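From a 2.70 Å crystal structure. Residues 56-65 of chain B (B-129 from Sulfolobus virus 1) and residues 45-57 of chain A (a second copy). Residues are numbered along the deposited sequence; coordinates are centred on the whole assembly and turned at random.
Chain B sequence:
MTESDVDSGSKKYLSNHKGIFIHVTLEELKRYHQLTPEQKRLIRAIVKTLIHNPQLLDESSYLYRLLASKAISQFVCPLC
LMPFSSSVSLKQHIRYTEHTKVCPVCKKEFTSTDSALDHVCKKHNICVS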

ATOM      1  N   LEU B  56      -0.865  -4.524  10.517  1.00 24.34           N
ATOM      2  CA  LEU B  56      -0.941  -3.681   9.319  1.00 24.32           C
ATOM      3  C   LEU B  56      -0.197  -4.253   8.103  1.00 24.34           C
ATOM      4  O   LEU B  56      -0.467  -3.846   6.973  1.00 24.34           O
ATOM      5  CB  LEU B  56      -0.405  -2.274   9.619  1.00 24.32           C
ATOM      6  CG  LEU B  56      -1.275  -1.380  10.508  1.00 24.30           C
ATOM      7  CD1 LEU B  56      -0.587  -0.049  10.766  1.00 24.28           C
ATOM      8  CD2 LEU B  56      -2.652  -1.160   9.891  1.00 24.29           C
ATOM      9  N   LEU B  57       0.728  -5.184   8.335  1.00 24.37           N
ATOM     10  CA  LEU B  57       1.639  -5.673   7.280  1.00 24.40           C
ATOM     11  C   LEU B  57       0.956  -6.288   6.054  1.00 24.43           C
ATOM     12  O   LEU B  57       1.322  -5.971   4.921  1.00 24.43           O
ATOM     13  CB  LEU B  57       2.647  -6.678   7.856  1.00 24.40           C
ATOM     14  CG  LEU B  57       3.945  -6.072   8.397  1.00 24.40           C
ATOM     15  CD1 LEU B  57       4.696  -7.080   9.254  1.00 24.40           C
ATOM     16  CD2 LEU B  57       4.822  -5.575   7.255  1.00 24.40           C
ATOM     17  N   ASP B  58      -0.017  -7.167   6.282  1.00 24.46           N
ATOM     18  CA  ASP B  58      -0.716  -7.862   5.187  1.00 24.48           C
ATOM     19  C   ASP B  58      -1.383  -6.912   4.193  1.00 24.48           C
ATOM     20  O   ASP B  58      -1.404  -7.176   2.990  1.00 24.48           O
ATOM     21  CB  ASP B  58      -1.783  -8.822   5.742  1.00 24.49           C
ATOM     22  CG  ASP B  58      -1.280 -10.254   5.883  1.00 24.50           C
ATOM     23  OD1 ASP B  58      -0.210 -10.590   5.331  1.00 24.51           O
ATOM     24  OD2 ASP B  58      -1.972 -11.054   6.547  1.00 24.52           O
ATOM     25  N   GLU B  59      -1.917  -5.811   4.709  1.00 24.45           N
ATOM     26  CA  GLU B  59      -2.762  -4.911   3.931  1.00 24.42           C
ATOM     27  C   GLU B  59      -1.970  -3.792   3.260  1.00 24.34           C
ATOM     28  O   GLU B  59      -2.269  -3.409   2.128  1.00 24.34           O
ATOM     29  CB  GLU B  59      -3.833  -4.315   4.840  1.00 24.43           C
ATOM     30  CG  GLU B  59      -4.968  -3.637   4.098  1.00 24.47           C
ATOM     31  CD  GLU B  59      -6.063  -3.142   5.027  1.00 24.50           C
ATOM     32  OE1 GLU B  59      -5.852  -3.127   6.259  1.00 24.52           O
ATOM     33  OE2 GLU B  59      -7.137  -2.755   4.521  1.00 24.52           O
ATOM     34  N   SER B  60      -0.978  -3.252   3.964  1.00 24.24           N
ATOM     35  CA  SER B  60      -0.099  -2.232   3.389  1.00 24.15           C
ATOM     36  C   SER B  60       0.790  -2.830   2.296  1.00 24.03           C
ATOM     37  O   SER B  60       1.065  -2.175   1.293  1.00 24.03           O
ATOM     38  CB  SER B  60       0.743  -1.546   4.471  1.00 24.15           C
ATOM     39  OG  SER B  60       1.240  -2.480   5.414  1.00 24.16           O
ATOM     40  N   SER B  61       1.221  -4.077   2.493  1.00 23.89           N
ATOM     41  CA  SER B  61       1.915  -4.835   1.446  1.00 23.77           C
ATOM     42  C   SER B  61       1.073  -4.870   0.172  1.00 23.65           C
ATOM     43  O   SER B  61       1.577  -4.629  -0.925  1.00 23.65           O
ATOM     44  CB  SER B  61       2.202  -6.265   1.914  1.00 23.77           C
ATOM     45  OG  SER B  61       2.668  -7.078   0.848  1.00 23.77           O
ATOM     46  N   TYR B  62      -0.212  -5.165   0.342  1.00 23.52           N
ATOM     47  CA  TYR B  62      -1.167  -5.208  -0.764  1.00 23.41           C
ATOM     48  C   TYR B  62      -1.292  -3.862  -1.478  1.00 23.35           C
ATOM     49  O   TYR B  62      -1.123  -3.780  -2.696  1.00 23.34           O
ATOM     50  CB  TYR B  62      -2.544  -5.640  -0.255  1.00 23.39           C
ATOM     51  CG  TYR B  62      -3.597  -5.674  -1.333  1.00 23.32           C
ATOM     52  CD1 TYR B  62      -4.455  -4.597  -1.528  1.00 23.26           C
ATOM     53  CD2 TYR B  62      -3.725  -6.777  -2.169  1.00 23.26           C
ATOM     54  CE1 TYR B  62      -5.418  -4.621  -2.520  1.00 23.23           C
ATOM     55  CE2 TYR B  62      -4.685  -6.808  -3.168  1.00 23.23           C
ATOM     56  CZ  TYR B  62      -5.530  -5.728  -3.338  1.00 23.22           C
ATOM     57  OH  TYR B  62      -6.489  -5.748  -4.324  1.00 23.20           O
ATOM     58  N   LEU B  63      -1.600  -2.817  -0.713  1.00 23.29           N
ATOM     59  CA  LEU B  63      -1.824  -1.478  -1.268  1.00 23.24           C
ATOM     60  C   LEU B  63      -0.573  -0.898  -1.924  1.00 23.21           C
ATOM     61  O   LEU B  63      -0.659  -0.290  -2.991  1.00 23.21           O
ATOM     62  CB  LEU B  63      -2.336  -0.522  -0.187  1.00 23.23           C
ATOM     63  CG  LEU B  63      -3.784  -0.736   0.262  1.00 23.22           C
ATOM     64  CD1 LEU B  63      -4.080   0.069   1.519  1.00 23.22           C
ATOM     65  CD2 LEU B  63      -4.760  -0.373  -0.849  1.00 23.21           C
ATOM     66  N   TYR B  64       0.582  -1.082  -1.289  1.00 23.18           N
ATOM     67  CA  TYR B  64       1.852  -0.641  -1.878  1.00 23.16           C
ATOM     68  C   TYR B  64       2.129  -1.342  -3.210  1.00 23.14           C
ATOM     69  O   TYR B  64       2.706  -0.746  -4.120  1.00 23.13           O
ATOM     70  CB  TYR B  64       3.029  -0.847  -0.911  1.00 23.16           C
ATOM     71  CG  TYR B  64       3.209   0.285   0.081  1.00 23.16           C
ATOM     72  CD1 TYR B  64       3.240   0.045   1.454  1.00 23.17           C
ATOM     73  CD2 TYR B  64       3.348   1.600  -0.356  1.00 23.16           C
ATOM     74  CE1 TYR B  64       3.404   1.085   2.361  1.00 23.17           C
ATOM     75  CE2 TYR B  64       3.511   2.644   0.541  1.00 23.16           C
ATOM     76  CZ  TYR B  64       3.538   2.382   1.897  1.00 23.17           C
ATOM     77  OH  TYR B  64       3.702   3.421   2.782  1.00 23.18           O
ATOM     78  N   ARG B  65       1.711  -2.601  -3.315  1.00 23.11           N
ATOM     79  CA  ARG B  65       1.844  -3.364  -4.558  1.00 23.08           C
ATOM     80  C   ARG B  65       0.757  -3.009  -5.576  1.00 22.98           C
ATOM     81  O   ARG B  65       0.998  -3.071  -6.783  1.00 22.98           O
ATOM     82  CB  ARG B  65       1.835  -4.864  -4.263  1.00 23.12           C
ATOM     83  CG  ARG B  65       3.117  -5.347  -3.603  1.00 23.28           C
ATOM     84  CD  ARG B  65       2.975  -6.736  -3.003  1.00 23.49           C
ATOM     85  NE  ARG B  65       2.481  -7.708  -3.980  1.00 23.68           N
ATOM     86  CZ  ARG B  65       1.355  -8.418  -3.871  1.00 23.86           C
ATOM     87  NH1 ARG B  65       0.559  -8.308  -2.808  1.00 23.92           N
ATOM     88  NH2 ARG B  65       1.025  -9.265  -4.840  1.00 23.91           N
TER
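Chain A (45-57) AIVKTLIHNPQLL

Residues 45-52 of chain A form the last turns of a helix that begins earlier in the chain, and they lie beside the helix of chain B running the same general way: the N-to-C directions differ by 24°, and the axes approach to 9.8 Å. The closest CA atoms are those of Ser B61 and Ile A46, 5.7 Å apart.

Ile A46 is the principal bump. Its side chain enters a hollow bounded by Leu B57, Ser B60, Ser B61 and Tyr B64. CD1 of Ile A46 reaches CD2 of Leu B57 and OG of Ser B60, each at 3.9 Å, while CG1 of Ile A46 packs 3.8 Å from CA of Ser B61 and its CG2 lies 3.7 Å from CD1 of Tyr B64. The small serines leave room at the floor of this hollow. Ser B60 can sit beside a hydrocarbon because its OG already donates a hydrogen bond to O of Leu B56 (2.7 Å).

Tyr B64 is the answering bump, pointing toward chain A against Ile A46, Leu A50 and Leu A56. Leu A50 leaves its helix sideways, yet its end comes nearer, bringing CD2 to 3.5 Å from CE2 of Tyr B64, oblique to the ring. The aromatic ring offers a broad apolar surface, and its hydroxyl is hydrogen-bonded elsewhere in the structure.

One turn beyond Ile A46, Thr A49 lays CG2 3.6 Å from O of Tyr B64; its OG1 donates to O of Ala A45 (2.8 Å), so its polar end is satisfied within its own helix. At Asn A53 the backbone leaves helical phi/psi (-130°/73°), and helical values resume from Pro A54. Beyond this break Leu A56 points toward chain B, its CD1 3.4 Å from O of Tyr B64. No hydrogen bond crosses between the stretches; complementary shape joins them, burying 400 Å², both sides summed.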

ATOM      1  N   ALA A  45       9.630  -6.824   1.487  1.00 25.85           N
ATOM      2  CA  ALA A  45       8.904  -6.662   0.221  1.00 25.70           C
ATOM      3  C   ALA A  45       8.370  -5.241   0.038  1.00 25.57           C
ATOM      4  O   ALA A  45       8.430  -4.687  -1.062  1.00 25.55           O
ATOM      5  CB  ALA A  45       7.763  -7.667   0.135  1.00 25.69           C
ATOM      6  N   ILE A  46       7.844  -4.664   1.117  1.00 25.42           N
ATOM      7  CA  ILE A  46       7.372  -3.275   1.109  1.00 25.31           C
ATOM      8  C   ILE A  46       8.530  -2.311   0.873  1.00 25.22           C
ATOM      9  O   ILE A  46       8.438  -1.417   0.031  1.00 25.21           O
ATOM     10  CB  ILE A  46       6.673  -2.896   2.435  1.00 25.30           C
ATOM     11  CG1 ILE A  46       5.326  -3.605   2.552  1.00 25.29           C
ATOM     12  CG2 ILE A  46       6.443  -1.391   2.511  1.00 25.30           C
ATOM     13  CD1 ILE A  46       4.683  -3.470   3.916  1.00 25.28           C
ATOM     14  N   VAL A  47       9.616  -2.501   1.621  1.00 25.13           N
ATOM     15  CA  VAL A  47      10.808  -1.662   1.487  1.00 25.06           C
ATOM     16  C   VAL A  47      11.380  -1.739   0.070  1.00 25.03           C
ATOM     17  O   VAL A  47      11.794  -0.724  -0.489  1.00 25.02           O
ATOM     18  CB  VAL A  47      11.897  -2.048   2.515  1.00 25.06           C
ATOM     19  CG1 VAL A  47      13.191  -1.289   2.248  1.00 25.05           C
ATOM     20  CG2 VAL A  47      11.406  -1.779   3.929  1.00 25.05           C
ATOM     21  N   LYS A  48      11.385  -2.939  -0.509  1.00 25.00           N
ATOM     22  CA  LYS A  48      11.832  -3.131  -1.892  1.00 24.99           C
ATOM     23  C   LYS A  48      10.939  -2.374  -2.879  1.00 25.02           C
ATOM     24  O   LYS A  48      11.436  -1.729  -3.801  1.00 25.02           O
ATOM     25  CB  LYS A  48      11.868  -4.618  -2.253  1.00 24.97           C
ATOM     26  CG  LYS A  48      13.048  -5.371  -1.657  1.00 24.93           C
ATOM     27  CD  LYS A  48      13.156  -6.779  -2.225  1.00 24.89           C
ATOM     28  CE  LYS A  48      14.359  -7.520  -1.663  1.00 24.88           C
ATOM     29  NZ  LYS A  48      14.775  -8.650  -2.539  1.00 24.87           N
ATOM     30  N   THR A  49       9.625  -2.464  -2.680  1.00 25.08           N
ATOM     31  CA  THR A  49       8.659  -1.729  -3.501  1.00 25.13           C
ATOM     32  C   THR A  49       8.850  -0.218  -3.372  1.00 25.21           C
ATOM     33  O   THR A  49       8.803   0.506  -4.368  1.00 25.22           O
ATOM     34  CB  THR A  49       7.206  -2.071  -3.113  1.00 25.13           C
ATOM     35  OG1 THR A  49       7.012  -3.490  -3.168  1.00 25.12           O
ATOM     36  CG2 THR A  49       6.220  -1.391  -4.056  1.00 25.12           C
ATOM     37  N   LEU A  50       9.058   0.247  -2.142  1.00 25.32           N
ATOM     38  CA  LEU A  50       9.289   1.670  -1.875  1.00 25.42           C
ATOM     39  C   LEU A  50      10.584   2.167  -2.523  1.00 25.52           C
ATOM     40  O   LEU A  50      10.647   3.303  -2.996  1.00 25.53           O
ATOM     41  CB  LEU A  50       9.316   1.944  -0.367  1.00 25.41           C
ATOM     42  CG  LEU A  50       7.979   1.840   0.375  1.00 25.41           C
ATOM     43  CD1 LEU A  50       8.183   2.029   1.870  1.00 25.41           C
ATOM     44  CD2 LEU A  50       6.967   2.844  -0.160  1.00 25.40           C
ATOM     45  N   ILE A  51      11.609   1.318  -2.534  1.00 25.65           N
ATOM     46  CA  ILE A  51      12.875   1.630  -3.207  1.00 25.75           C
ATOM     47  C   ILE A  51      12.699   1.798  -4.723  1.00 25.85           C
ATOM     48  O   ILE A  51      13.282   2.706  -5.319  1.00 25.86           O
ATOM     49  CB  ILE A  51      13.948   0.547  -2.924  1.00 25.76           C
ATOM     50  CG1 ILE A  51      14.454   0.661  -1.485  1.00 25.76           C
ATOM     51  CG2 ILE A  51      15.125   0.681  -3.882  1.00 25.75           C
ATOM     52  CD1 ILE A  51      15.261  -0.534  -1.027  1.00 25.76           C
ATOM     53  N   HIS A  52      11.889   0.935  -5.335  1.00 25.96           N
ATOM     54  CA  HIS A  52      11.695   0.948  -6.795  1.00 26.05           C
ATOM     55  C   HIS A  52      10.642   1.953  -7.275  1.00 26.10           C
ATOM     56  O   HIS A  52      10.664   2.363  -8.436  1.00 26.11           O
ATOM     57  CB  HIS A  52      11.355  -0.457  -7.304  1.00 26.07           C
ATOM     58  CG  HIS A  52      12.542  -1.366  -7.394  1.00 26.13           C
ATOM     59  ND1 HIS A  52      13.543  -1.190  -8.325  1.00 26.18           N
ATOM     60  CD2 HIS A  52      12.889  -2.457  -6.671  1.00 26.17           C
ATOM     61  CE1 HIS A  52      14.456  -2.132  -8.171  1.00 26.20           C
ATOM     62  NE2 HIS A  52      14.083  -2.914  -7.174  1.00 26.20           N
ATOM     63  N   ASN A  53       9.727   2.340  -6.387  1.00 26.16           N
ATOM     64  CA  ASN A  53       8.695   3.339  -6.696  1.00 26.21           C
ATOM     65  C   ASN A  53       8.645   4.418  -5.605  1.00 26.24           C
ATOM     66  O   ASN A  53       7.712   4.443  -4.799  1.00 26.25           O
ATOM     67  CB  ASN A  53       7.320   2.670  -6.829  1.00 26.21           C
ATOM     68  CG  ASN A  53       7.349   1.438  -7.715  1.00 26.21           C
ATOM     69  OD1 ASN A  53       7.428   1.540  -8.940  1.00 26.21           O
ATOM     70  ND2 ASN A  53       7.275   0.264  -7.097  1.00 26.21           N
ATOM     71  N   PRO A  54       9.651   5.314  -5.568  1.00 26.28           N
ATOM     72  CA  PRO A  54       9.755   6.290  -4.474  1.00 26.31           C
ATOM     73  C   PRO A  54       8.642   7.345  -4.349  1.00 26.35           C
ATOM     74  O   PRO A  54       8.623   8.074  -3.358  1.00 26.35           O
ATOM     75  CB  PRO A  54      11.105   6.977  -4.743  1.00 26.31           C
ATOM     76  CG  PRO A  54      11.836   6.061  -5.662  1.00 26.30           C
ATOM     77  CD  PRO A  54      10.775   5.453  -6.510  1.00 26.29           C
ATOM     78  N   GLN A  55       7.738   7.441  -5.325  1.00 26.39           N
ATOM     79  CA  GLN A  55       6.572   8.332  -5.191  1.00 26.43           C
ATOM     80  C   GLN A  55       5.506   7.749  -4.256  1.00 26.48           C
ATOM     81  O   GLN A  55       4.610   8.469  -3.812  1.00 26.48           O
ATOM     82  CB  GLN A  55       5.957   8.693  -6.553  1.00 26.43           C
ATOM     83  CG  GLN A  55       5.001   7.658  -7.163  1.00 26.41           C
ATOM     84  CD  GLN A  55       5.714   6.477  -7.792  1.00 26.40           C
ATOM     85  OE1 GLN A  55       6.940   6.375  -7.750  1.00 26.38           O
ATOM     86  NE2 GLN A  55       4.942   5.572  -8.382  1.00 26.39           N
ATOM     87  N   LEU A  56       5.601   6.451  -3.967  1.00 26.54           N
ATOM     88  CA  LEU A  56       4.731   5.817  -2.974  1.00 26.60           C
ATOM     89  C   LEU A  56       5.026   6.319  -1.555  1.00 26.66           C
ATOM     90  O   LEU A  56       4.180   6.199  -0.668  1.00 26.66           O
ATOM     91  CB  LEU A  56       4.855   4.289  -3.033  1.00 26.59           C
ATOM     92  CG  LEU A  56       4.503   3.621  -4.368  1.00 26.59           C
ATOM     93  CD1 LEU A  56       4.576   2.106  -4.231  1.00 26.58           C
ATOM     94  CD2 LEU A  56       3.123   4.046  -4.860  1.00 26.59           C
ATOM     95  N   LEU A  57       6.220   6.875  -1.347  1.00 26.74           N
ATOM     96  CA  LEU A  57       6.574   7.526  -0.080  1.00 26.80           C
ATOM     97  C   LEU A  57       5.740   8.789   0.164  1.00 26.86           C
ATOM     98  O   LEU A  57       5.349   9.070   1.297  1.00 26.87           O
ATOM     99  CB  LEU A  57       8.065   7.877  -0.054  1.00 26.80           C
ATOM    100  CG  LEU A  57       9.032   6.690  -0.066  1.00 26.80           C
ATOM    101  CD1 LEU A  57      10.441   7.142  -0.422  1.00 26.80           C
ATOM    102  CD2 LEU A  57       9.018   5.970   1.274  1.00 26.80           C
TER